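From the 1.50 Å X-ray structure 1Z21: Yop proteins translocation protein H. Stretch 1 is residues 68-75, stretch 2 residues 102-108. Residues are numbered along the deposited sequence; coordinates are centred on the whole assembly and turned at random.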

ATOM      1  N   SER A  68      -6.034   3.500   8.232  1.00 19.75           N
ATOM      2  CA  SER A  68      -7.478   3.544   8.067  1.00 20.81           C
ATOM      3  C   SER A  68      -7.865   3.813   6.623  1.00 20.87           C
ATOM      4  O   SER A  68      -7.121   4.449   5.871  1.00 20.49           O
ATOM      5  CB  SER A  68      -8.051   4.648   8.944  1.00 21.16           C
ATOM      6  OG  SER A  68      -7.770   4.364  10.294  1.00 24.05           O
ATOM      7  N   PHE A  69      -9.035   3.322   6.241  1.00 20.81           N
ATOM      8  CA  PHE A  69      -9.514   3.465   4.881  1.00 20.76           C
ATOM      9  C   PHE A  69      -9.570   4.935   4.496  1.00 20.97           C
ATOM     10  O   PHE A  69      -9.963   5.786   5.306  1.00 21.79           O
ATOM     11  CB  PHE A  69     -10.898   2.841   4.735  1.00 20.76           C
ATOM     12  CG  PHE A  69     -11.523   3.071   3.397  1.00 20.00           C
ATOM     13  CD1 PHE A  69     -11.356   2.153   2.384  1.00 21.15           C
ATOM     14  CD2 PHE A  69     -12.278   4.212   3.153  1.00 20.89           C
ATOM     15  CE1 PHE A  69     -11.935   2.352   1.148  1.00 22.39           C
ATOM     16  CE2 PHE A  69     -12.853   4.420   1.902  1.00 21.92           C
ATOM     17  CZ  PHE A  69     -12.673   3.492   0.903  1.00 21.30           C
ATOM     18  N   GLY A  70      -9.174   5.216   3.258  1.00 20.74           N
ATOM     19  CA  GLY A  70      -9.214   6.552   2.701  1.00 20.53           C
ATOM     20  C   GLY A  70      -8.091   6.820   1.711  1.00 20.18           C
ATOM     21  O   GLY A  70      -7.504   5.911   1.134  1.00 19.49           O
ATOM     22  N   LYS A  71      -7.796   8.100   1.518  1.00 19.72           N
ATOM     23  CA  LYS A  71      -6.769   8.535   0.579  1.00 19.54           C
ATOM     24  C   LYS A  71      -5.370   8.020   0.938  1.00 18.19           C
ATOM     25  O   LYS A  71      -4.497   8.003   0.084  1.00 18.18           O
ATOM     26  CB  LYS A  71      -6.756  10.069   0.468  1.00 20.21           C
ATOM     27  CG  LYS A  71      -6.390  10.787   1.765  1.00 23.34           C
ATOM     28  CD  LYS A  71      -6.443  12.321   1.642  1.00 26.30           C
ATOM     29  CE  LYS A  71      -6.472  12.983   3.015  1.00 28.67           C
ATOM     30  NZ  LYS A  71      -5.661  14.241   3.045  1.00 30.60           N
ATOM     31  N   ARG A  72      -5.152   7.617   2.188  1.00 17.09           N
ATOM     32  CA  ARG A  72      -3.867   6.996   2.570  1.00 16.56           C
ATOM     33  C   ARG A  72      -3.618   5.698   1.819  1.00 16.28           C
ATOM     34  O   ARG A  72      -2.487   5.403   1.420  1.00 15.42           O
ATOM     35  CB  ARG A  72      -3.786   6.748   4.079  1.00 16.55           C
ATOM     36  CG  ARG A  72      -3.622   8.027   4.847  1.00 17.74           C
ATOM     37  CD  ARG A  72      -3.630   7.891   6.342  1.00 18.61           C
ATOM     38  NE  ARG A  72      -3.676   9.224   6.926  1.00 19.85           N
ATOM     39  CZ  ARG A  72      -3.434   9.504   8.185  1.00 21.41           C
ATOM     40  NH1 ARG A  72      -3.128   8.554   9.038  1.00 20.87           N
ATOM     41  NH2 ARG A  72      -3.498  10.759   8.594  1.00 24.29           N
ATOM     42  N   TRP A  73      -4.679   4.914   1.627  1.00 15.11           N
ATOM     43  CA  TRP A  73      -4.562   3.669   0.868  1.00 14.82           C
ATOM     44  C   TRP A  73      -4.053   3.915  -0.556  1.00 14.31           C
ATOM     45  O   TRP A  73      -3.208   3.182  -1.042  1.00 14.01           O
ATOM     46  CB  TRP A  73      -5.904   2.936   0.824  1.00 14.92           C
ATOM     47  CG  TRP A  73      -6.266   2.208   2.087  1.00 14.89           C
ATOM     48  CD1 TRP A  73      -5.724   2.375   3.321  1.00 14.04           C
ATOM     49  CD2 TRP A  73      -7.273   1.202   2.229  1.00 14.88           C
ATOM     50  NE1 TRP A  73      -6.318   1.531   4.226  1.00 14.47           N
ATOM     51  CE2 TRP A  73      -7.267   0.788   3.576  1.00 14.96           C
ATOM     52  CE3 TRP A  73      -8.158   0.582   1.344  1.00 15.20           C
ATOM     53  CZ2 TRP A  73      -8.132  -0.196   4.064  1.00 15.91           C
ATOM     54  CZ3 TRP A  73      -9.017  -0.392   1.835  1.00 13.56           C
ATOM     55  CH2 TRP A  73      -8.994  -0.771   3.171  1.00 15.17           C
ATOM     56  N   GLU A  74      -4.569   4.953  -1.211  1.00 14.16           N
ATOM     57  CA  GLU A  74      -4.197   5.274  -2.584  1.00 14.77           C
ATOM     58  C   GLU A  74      -2.722   5.644  -2.684  1.00 13.86           C
ATOM     59  O   GLU A  74      -2.023   5.143  -3.537  1.00 13.15           O
ATOM     60  CB  GLU A  74      -5.060   6.415  -3.115  1.00 15.40           C
ATOM     61  CG  GLU A  74      -6.509   6.009  -3.343  1.00 18.26           C
ATOM     62  CD  GLU A  74      -7.441   7.191  -3.527  1.00 22.86           C
ATOM     63  OE1 GLU A  74      -7.016   8.346  -3.320  1.00 24.20           O
ATOM     64  OE2 GLU A  74      -8.610   6.949  -3.873  1.00 28.37           O
ATOM     65  N   ALA A  75      -2.252   6.486  -1.770  1.00 13.43           N
ATOM     66  CA  ALA A  75      -0.837   6.869  -1.748  1.00 12.92           C
ATOM     67  C   ALA A  75       0.070   5.688  -1.466  1.00 13.13           C
ATOM     68  O   ALA A  75       1.093   5.511  -2.123  1.00 13.60           O
ATOM     69  CB  ALA A  75      -0.613   7.958  -0.710  1.00 12.79           C
ATOM     70  N   LYS A 102      -6.176  -3.151  -9.656  1.00 16.14           N
ATOM     71  CA  LYS A 102      -7.608  -3.429  -9.515  1.00 16.29           C
ATOM     72  C   LYS A 102      -8.203  -2.713  -8.301  1.00 15.57           C
ATOM     73  O   LYS A 102      -9.295  -2.159  -8.381  1.00 15.93           O
ATOM     74  CB  LYS A 102      -7.871  -4.939  -9.448  1.00 17.04           C
ATOM     75  CG  LYS A 102      -7.606  -5.634 -10.759  1.00 19.41           C
ATOM     76  CD  LYS A 102      -8.299  -6.940 -10.854  1.00 21.83           C
ATOM     77  CE  LYS A 102      -7.959  -7.645 -12.151  1.00 22.68           C
ATOM     78  NZ  LYS A 102      -8.615  -7.004 -13.311  1.00 24.05           N
ATOM     79  N   GLU A 103      -7.484  -2.703  -7.179  1.00 14.56           N
ATOM     80  CA  GLU A 103      -7.924  -1.932  -6.009  1.00 13.68           C
ATOM     81  C   GLU A 103      -7.941  -0.431  -6.278  1.00 13.61           C
ATOM     82  O   GLU A 103      -8.852   0.254  -5.843  1.00 13.09           O
ATOM     83  CB  GLU A 103      -7.063  -2.235  -4.779  1.00 13.84           C
ATOM     84  CG  GLU A 103      -7.474  -1.483  -3.503  1.00 11.94           C
ATOM     85  CD  GLU A 103      -8.903  -1.766  -3.031  1.00 14.92           C
ATOM     86  OE1 GLU A 103      -9.480  -2.815  -3.395  1.00 14.29           O
ATOM     87  OE2 GLU A 103      -9.447  -0.939  -2.271  1.00 14.85           O
ATOM     88  N   LEU A 104      -6.945   0.089  -6.996  1.00 13.64           N
ATOM     89  CA  LEU A 104      -6.924   1.510  -7.300  1.00 13.82           C
ATOM     90  C   LEU A 104      -8.147   1.889  -8.147  1.00 14.23           C
ATOM     91  O   LEU A 104      -8.711   2.951  -7.964  1.00 13.59           O
ATOM     92  CB  LEU A 104      -5.617   1.928  -7.981  1.00 13.54           C
ATOM     93  CG  LEU A 104      -4.420   2.005  -7.029  1.00 14.61           C
ATOM     94  CD1 LEU A 104      -3.139   2.139  -7.799  1.00 16.16           C
ATOM     95  CD2 LEU A 104      -4.542   3.163  -6.070  1.00 14.17           C
ATOM     96  N   MET A 105      -8.570   0.992  -9.032  1.00 15.47           N
ATOM     97  CA  MET A 105      -9.745   1.248  -9.868  1.00 17.03           C
ATOM     98  C   MET A 105     -10.990   1.336  -9.002  1.00 17.34           C
ATOM     99  O   MET A 105     -11.855   2.157  -9.260  1.00 17.48           O
ATOM    100  CB  MET A 105      -9.880   0.169 -10.950  1.00 17.58           C
ATOM    101  CG  MET A 105     -11.113   0.282 -11.845  1.00 19.64           C
ATOM    102  SD  MET A 105     -10.971   1.668 -12.945  1.00 24.03           S
ATOM    103  CE  MET A 105     -10.064   0.942 -14.298  1.00 24.19           C
ATOM    104  N   ILE A 106     -11.062   0.511  -7.964  1.00 17.89           N
ATOM    105  CA  ILE A 106     -12.173   0.545  -7.011  1.00 19.47           C
ATOM    106  C   ILE A 106     -12.163   1.825  -6.169  1.00 20.44           C
ATOM    107  O   ILE A 106     -13.215   2.395  -5.896  1.00 21.62           O
ATOM    108  CB  ILE A 106     -12.144  -0.714  -6.123  1.00 19.73           C
ATOM    109  CG1 ILE A 106     -12.492  -1.947  -6.956  1.00 19.93           C
ATOM    110  CG2 ILE A 106     -13.116  -0.602  -4.926  1.00 20.72           C
ATOM    111  CD1 ILE A 106     -12.108  -3.266  -6.288  1.00 20.53           C
ATOM    112  N   LEU A 107     -10.975   2.280  -5.773  1.00 21.11           N
ATOM    113  CA  LEU A 107     -10.837   3.450  -4.916  1.00 21.74           C
ATOM    114  C   LEU A 107     -11.087   4.757  -5.677  1.00 23.45           C
ATOM    115  O   LEU A 107     -11.216   5.821  -5.067  1.00 23.45           O
ATOM    116  CB  LEU A 107      -9.446   3.469  -4.284  1.00 21.46           C
ATOM    117  CG  LEU A 107      -9.190   2.373  -3.246  1.00 20.29           C
ATOM    118  CD1 LEU A 107      -7.725   2.337  -2.833  1.00 20.09           C
ATOM    119  CD2 LEU A 107     -10.083   2.561  -2.023  1.00 21.58           C
ATOM    120  N   LEU A 108     -11.165   4.665  -7.002  1.00 25.61           N
ATOM    121  CA  LEU A 108     -11.524   5.798  -7.845  1.00 27.32           C
ATOM    122  C   LEU A 108     -13.013   6.084  -7.687  1.00 28.07           C
ATOM    123  O   LEU A 108     -13.413   6.785  -6.757  1.00 29.45           O
ATOM    124  CB  LEU A 108     -11.193   5.486  -9.303  1.00 27.81           C
ATOM    125  CG  LEU A 108     -11.468   6.558 -10.356  1.00 30.28           C
ATOM    126  CD1 LEU A 108     -11.275   7.971  -9.820  1.00 32.40           C
ATOM    127  CD2 LEU A 108     -10.567   6.313 -11.557  1.00 31.04           C
TER

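Two helical segments from one chain lie roughly antiparallel, their N-to-C directions 147° apart and their axes no closer than 10.5 Å. That spacing leaves room for side chains between the backbones, and the nearest CA pair, Glu74 CA to Leu104 CA, is still 6.6 Å apart. Ahead of the first helix, Gly70 has phi 147° and psi -158°, a conformation in which a CB would be jammed against the carbonyl oxygen of Phe69; glycine is what this turn requires. Trp73 N closes back on Gly70 O with a weak hydrogen bond of 3.0 Å, while in the second helix Leu107 N bonds to Glu103 O at 2.9 Å.

No hydrogen bond crosses the contact, which buries a modest 270 Å² in total. Leu107 is its centre, pointing toward the first stretch in an m,t rotamer. Leu107 CD1 packs 4.1 Å from Trp73 CB, while Leu107 CD2 lies 3.7 Å from Phe69 CE1 and also reaches the Trp73 ring, 4.3 Å from Trp73 CE3. Phe69 starts sideways, but its t rotamer carries the ring to this methyl, so a residue before the helix extends the apolar patch.

Trp73 points toward the second helix and is buried. Beside its ring edge, near the ring plane, Glu103 OE2 sits 4.1 Å from Trp73 CE3; the glutamate's other oxygen, OE1, is hydrogen-bonded elsewhere in the structure, which helps pay for burying an acid.

Glu74 starts sideways but its end comes nearer, and its aliphatic CG lies 4.4 Å from Leu104 CD2, a methyl that also comes within 4.1 Å of Glu74 O. Its carboxylate is no polar clasp, because Glu74 OE2 and Leu107 O, 3.1 Å apart, are both acceptors. The rule here is a central branched leucine with aromatic neighbours; neither acid pairs across this contact.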